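Local coordinates for protein DNA polymerase sliding clamp 2 (PDB 3LX2) that forms a homotrimeric ring through whose centre DNA passes and is predicted to tether the replicative polymerase and other proteins to DNA, at residues 10-14 and 80-85; 67-71 and 114-118. All blocks are in the same frame, centred on the assembly; numbering follows the deposited sequence.

Contact 1: 10-14 and 80-85. With SO4 (sulfate ion), chain E.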
loop_
_atom_site.group_PDB
_atom_site.type_symbol
_atom_site.label_atom_id
_atom_site.label_comp_id
_atom_site.label_asym_id
_atom_site.label_seq_id
_atom_site.Cartn_x
_atom_site.Cartn_y
_atom_site.Cartn_z
ATOM N N ALA A 10 19.237 -8.620 9.060
ATOM C CA ALA A 10 18.589 -7.656 9.904
ATOM C C ALA A 10 17.043 -7.742 9.786
ATOM O O ALA A 10 16.327 -7.551 10.756
ATOM C CB ALA A 10 19.098 -6.288 9.583
ATOM N N ARG A 11 16.575 -8.056 8.586
ATOM C CA ARG A 11 15.153 -8.173 8.262
ATOM C C ARG A 11 14.503 -9.345 8.938
ATOM O O ARG A 11 13.455 -9.173 9.500
ATOM C CB ARG A 11 14.901 -8.290 6.757
ATOM C CG ARG A 11 14.582 -6.992 6.043
ATOM C CD ARG A 11 14.923 -7.307 4.658
ATOM N NE ARG A 11 13.961 -6.928 3.638
ATOM C CZ ARG A 11 13.731 -7.634 2.524
ATOM N NH1 ARG A 11 14.293 -8.831 2.273
ATOM N NH2 ARG A 11 12.898 -7.139 1.650
ATOM N N GLU A 12 15.104 -10.529 8.858
ATOM C CA GLU A 12 14.661 -11.619 9.733
ATOM C C GLU A 12 14.559 -11.111 11.139
ATOM O O GLU A 12 13.492 -11.206 11.732
ATOM C CB GLU A 12 15.555 -12.845 9.652
ATOM C CG GLU A 12 14.887 -13.967 8.895
ATOM C CD GLU A 12 15.836 -15.091 8.529
ATOM O OE1 GLU A 12 16.859 -15.300 9.231
ATOM O OE2 GLU A 12 15.563 -15.775 7.520
ATOM N N PHE A 13 15.608 -10.505 11.668
ATOM C CA PHE A 13 15.560 -10.059 13.083
ATOM C C PHE A 13 14.507 -9.004 13.367
ATOM O O PHE A 13 13.934 -8.964 14.459
ATOM C CB PHE A 13 16.898 -9.492 13.485
ATOM C CG PHE A 13 17.264 -9.745 14.883
ATOM C CD1 PHE A 13 17.033 -8.790 15.854
ATOM C CD2 PHE A 13 17.921 -10.921 15.245
ATOM C CE1 PHE A 13 17.425 -8.991 17.188
ATOM C CE2 PHE A 13 18.311 -11.140 16.633
ATOM C CZ PHE A 13 18.035 -10.154 17.594
ATOM N N GLU A 14 14.276 -8.114 12.391
ATOM C CA GLU A 14 13.192 -7.119 12.462
ATOM C C GLU A 14 11.871 -7.812 12.822
ATOM O O GLU A 14 11.053 -7.285 13.535
ATOM C CB GLU A 14 13.046 -6.458 11.096
ATOM C CG GLU A 14 11.997 -5.337 10.972
ATOM C CD GLU A 14 10.598 -5.876 10.787
ATOM O OE1 GLU A 14 10.474 -7.033 10.356
ATOM O OE2 GLU A 14 9.611 -5.189 11.120
ATOM N N LEU A 80 15.318 -1.148 13.086
ATOM C CA LEU A 80 15.334 -2.381 12.327
ATOM C C LEU A 80 14.462 -2.284 11.064
ATOM O O LEU A 80 14.705 -2.967 10.065
ATOM C CB LEU A 80 14.966 -3.588 13.203
ATOM C CG LEU A 80 15.973 -3.918 14.312
ATOM C CD1 LEU A 80 15.390 -5.008 15.136
ATOM C CD2 LEU A 80 17.320 -4.376 13.716
ATOM N N LYS A 81 13.474 -1.395 11.103
ATOM C CA LYS A 81 12.608 -1.249 9.958
ATOM C C LYS A 81 13.337 -0.505 8.851
ATOM O O LYS A 81 12.873 -0.467 7.725
ATOM C CB LYS A 81 11.282 -0.572 10.358
ATOM C CG LYS A 81 10.246 -1.537 11.024
ATOM C CD LYS A 81 9.043 -0.781 11.575
ATOM C CE LYS A 81 7.719 -1.507 11.383
ATOM N NZ LYS A 81 7.338 -1.458 9.894
ATOM N N LEU A 82 14.496 0.066 9.145
ATOM C CA LEU A 82 15.295 0.640 8.030
ATOM C C LEU A 82 16.062 -0.373 7.220
ATOM O O LEU A 82 16.545 -0.028 6.140
ATOM C CB LEU A 82 16.267 1.724 8.478
ATOM C CG LEU A 82 15.716 2.849 9.371
ATOM C CD1 LEU A 82 16.940 3.555 9.904
ATOM C CD2 LEU A 82 14.777 3.838 8.689
ATOM N N ALA A 83 16.174 -1.610 7.713
ATOM C CA ALA A 83 17.010 -2.630 7.043
ATOM C C ALA A 83 16.538 -2.859 5.621
ATOM O O ALA A 83 15.370 -3.022 5.406
ATOM C CB ALA A 83 16.962 -3.879 7.748
ATOM N N ARG A 84 17.444 -2.898 4.649
ATOM C CA ARG A 84 17.040 -3.338 3.320
ATOM C C ARG A 84 17.310 -4.843 3.162
ATOM O O ARG A 84 17.924 -5.476 4.038
ATOM C CB ARG A 84 17.705 -2.489 2.239
ATOM C CG ARG A 84 17.092 -1.036 2.095
ATOM C CD ARG A 84 16.957 -0.621 0.587
ATOM N NE ARG A 84 18.253 -0.629 -0.105
ATOM C CZ ARG A 84 18.420 -0.926 -1.394
ATOM N NH1 ARG A 84 17.373 -1.253 -2.166
ATOM N NH2 ARG A 84 19.648 -0.895 -1.919
ATOM N N SER A 85 16.848 -5.417 2.059
ATOM C CA SER A 85 17.102 -6.818 1.769
ATOM C C SER A 85 18.618 -7.083 1.764
ATOM O O SER A 85 19.428 -6.284 1.285
ATOM C CB SER A 85 16.460 -7.203 0.424
ATOM O OG SER A 85 16.775 -6.194 -0.564
HETATM S S SO4 E . 16.944 -10.837 3.636
HETATM O O1 SO4 E . 16.688 -11.331 4.955
HETATM O O2 SO4 E . 17.139 -9.382 3.634
HETATM O O3 SO4 E . 18.191 -11.526 3.266
HETATM O O4 SO4 E . 15.832 -11.147 2.708
#
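In the N-terminal domain of this PCNA, the first turn of a helix packs against the loop leaving a second helix. Glu14 N donates to Ala10 O at 2.7 Å in helix 10-21, while the loop folds through a type I beta turn, Leu80 to Ala83, closed by Ala83 N to Leu80 O at 3.1 Å. The backbones approach closely at Glu14 and Leu80, whose CA atoms are 5.2 Å and CB atoms 4.0 Å apart. Apolar contacts join the helix and the loop: Ala10 CB meets Ala83 CB at 3.7 Å, and Leu80 CD1 lies 4.2 Å from Phe13 CD1, at the edge of the ring. Arg11 lies along the loop, with its CD 3.6 Å from Arg84 O and Ser85 CB over one guanidinium face, 3.3 Å from Arg11 NH1. Arg11 NH1 makes weak hydrogen bonds to sulfate O4 (2.8 Å) and O2 (3.2 Å); the ion, probably from the crystallisation liquor, is also hydrogen-bonded to Ser9 OG and Arg86 N. Glu14 OE2 stands 4.5 Å from Lys81 NZ, beyond a salt bridge. Ala10, Phe13 and Leu80 pack on Leu89 of strand 88-93, and Leu82 packs on Leu150 of a neighbouring subunit.

Contact 2: 67-71 and 114-118; sequences EAIAF and PLIDA
Ala70 sits at the apolar centre, its CA-to-CB bond directed at the other segment: CB lies 4.0 Å from Ile116 CG1 and 4.1 Å from Ala118 CB. Ala68, on the same face of the extended strand, puts its CB 4.1 Å from Ala118 CB. On the other face, Leu115 (m, t) brings CD2 to 4.1 Å from Ile69 CB and 4.2 Å from Phe71 CD2; Ile69 and Phe71 both take chi1 p, and the Phe71 ring leads away to edge-to-face contacts with Phe29 and Phe76. Strand 67-72 is outermost in its antiparallel sheet within this chain, and 114-118 opens the interdomain connecting loop, which in relatives borders the docking groove for partner proteins. CA 68 to 71 and CA 114 to 118 run 135° apart, with CA pairs Phe71-Leu115 at 5.1 Å and Ala70-Ala118 at 5.2 Å. Leu115 and Ile116 are extended; the chain leaves this conformation at Asp117 (phi/psi -41/115) and Ala118 (-94/25). One hydrogen bond joins the backbones, Ile116 N to Ala70 O at 2.9 Å and 162°, beside a CA-H...O contact from Leu115 CA to that oxygen at 3.5 Å. Asp117 O reaches Ala70 CB at 3.7 Å; the Asp117 CA-to-CB bond points away.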
loop_
_atom_site.group_PDB
_atom_site.type_symbol
_atom_site.label_atom_id
_atom_site.label_comp_id
_atom_site.label_asym_id
_atom_site.label_seq_id
_atom_site.Cartn_x
_atom_site.Cartn_y
_atom_site.Cartn_z
ATOM N N GLU A 67 25.831 -10.636 30.481
ATOM C CA GLU A 67 24.980 -9.674 31.131
ATOM C C GLU A 67 23.643 -9.498 30.409
ATOM O O GLU A 67 23.516 -9.794 29.206
ATOM C CB GLU A 67 25.682 -8.323 31.262
ATOM C CG GLU A 67 25.958 -7.615 29.956
ATOM C CD GLU A 67 26.084 -6.093 30.135
ATOM O OE1 GLU A 67 27.110 -5.525 29.681
ATOM O OE2 GLU A 67 25.151 -5.465 30.724
ATOM N N ALA A 68 22.671 -9.012 31.180
ATOM C CA ALA A 68 21.379 -8.587 30.697
ATOM C C ALA A 68 21.405 -7.151 30.255
ATOM O O ALA A 68 21.811 -6.265 31.024
ATOM C CB ALA A 68 20.354 -8.739 31.791
ATOM N N ILE A 69 20.937 -6.908 29.033
ATOM C CA ILE A 69 20.658 -5.552 28.569
ATOM C C ILE A 69 19.170 -5.366 28.361
ATOM O O ILE A 69 18.429 -6.333 28.110
ATOM C CB ILE A 69 21.371 -5.206 27.256
ATOM C CG1 ILE A 69 21.217 -6.346 26.253
ATOM C CG2 ILE A 69 22.843 -4.855 27.515
ATOM C CD1 ILE A 69 21.771 -6.029 24.887
ATOM N N ALA A 70 18.726 -4.125 28.435
ATOM C CA ALA A 70 17.327 -3.820 28.353
ATOM C C ALA A 70 17.164 -2.530 27.562
ATOM O O ALA A 70 17.960 -1.604 27.692
ATOM C CB ALA A 70 16.728 -3.674 29.781
ATOM N N PHE A 71 16.139 -2.466 26.728
ATOM C CA PHE A 71 15.991 -1.285 25.888
ATOM C C PHE A 71 14.577 -1.151 25.367
ATOM O O PHE A 71 13.775 -2.072 25.455
ATOM C CB PHE A 71 17.002 -1.319 24.732
ATOM C CG PHE A 71 17.096 -2.657 24.097
ATOM C CD1 PHE A 71 16.248 -2.997 23.062
ATOM C CD2 PHE A 71 17.985 -3.603 24.582
ATOM C CE1 PHE A 71 16.299 -4.261 22.505
ATOM C CE2 PHE A 71 18.049 -4.855 24.032
ATOM C CZ PHE A 71 17.210 -5.182 22.977
ATOM N N PRO A 114 19.991 4.167 24.024
ATOM C CA PRO A 114 20.249 4.209 25.481
ATOM C C PRO A 114 19.684 2.974 26.123
ATOM O O PRO A 114 18.582 2.573 25.810
ATOM C CB PRO A 114 19.480 5.437 25.934
ATOM C CG PRO A 114 18.280 5.491 24.979
ATOM C CD PRO A 114 18.811 4.966 23.648
ATOM N N LEU A 115 20.465 2.348 26.972
ATOM C CA LEU A 115 20.032 1.170 27.680
ATOM C C LEU A 115 19.256 1.589 28.891
ATOM O O LEU A 115 19.375 2.729 29.342
ATOM C CB LEU A 115 21.248 0.384 28.123
ATOM C CG LEU A 115 21.987 -0.214 26.934
ATOM C CD1 LEU A 115 23.311 -0.791 27.363
ATOM C CD2 LEU A 115 21.072 -1.257 26.288
ATOM N N ILE A 116 18.456 0.671 29.427
ATOM C CA ILE A 116 17.724 0.973 30.645
ATOM C C ILE A 116 17.874 -0.094 31.712
ATOM O O ILE A 116 18.471 -1.143 31.460
ATOM C CB ILE A 116 16.223 1.343 30.403
ATOM C CG1 ILE A 116 15.418 0.110 30.037
ATOM C CG2 ILE A 116 16.095 2.526 29.403
ATOM C CD1 ILE A 116 14.110 0.416 29.388
ATOM N N ASP A 117 17.321 0.208 32.895
ATOM C CA ASP A 117 17.251 -0.712 34.046
ATOM C C ASP A 117 16.918 -2.141 33.637
ATOM O O ASP A 117 15.822 -2.410 33.153
ATOM C CB ASP A 117 16.229 -0.192 35.091
ATOM C CG ASP A 117 16.454 -0.792 36.521
ATOM O OD1 ASP A 117 17.284 -1.721 36.663
ATOM O OD2 ASP A 117 15.802 -0.328 37.507
ATOM N N ALA A 118 17.870 -3.048 33.848
ATOM C CA ALA A 118 17.747 -4.474 33.445
ATOM C C ALA A 118 17.216 -5.458 34.536
ATOM O O ALA A 118 17.468 -6.670 34.459
ATOM C CB ALA A 118 19.086 -4.959 32.878
#

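The segments alternate along the chain, 10-14, 67-71, 80-85, 114-118, so the two contacts interlock in sequence without touching: centres are 21 Å apart and nearest atoms about 7 Å. Helix 73-80 is the direct connection, following strand 67-72 of contact 2 and ending at the loop of contact 1. Strand 88-93 is shared as well, since contact 1 packs on Leu89 and contact 2 on Lys93, four residues further on; strand 98-104 is touched likewise, at Leu103 and at Phe98 and Leu99. Both contacts also reach a neighbouring subunit, through Leu82 and Pro114, which places this part of the N-terminal domain beside a subunit interface of the trimeric ring.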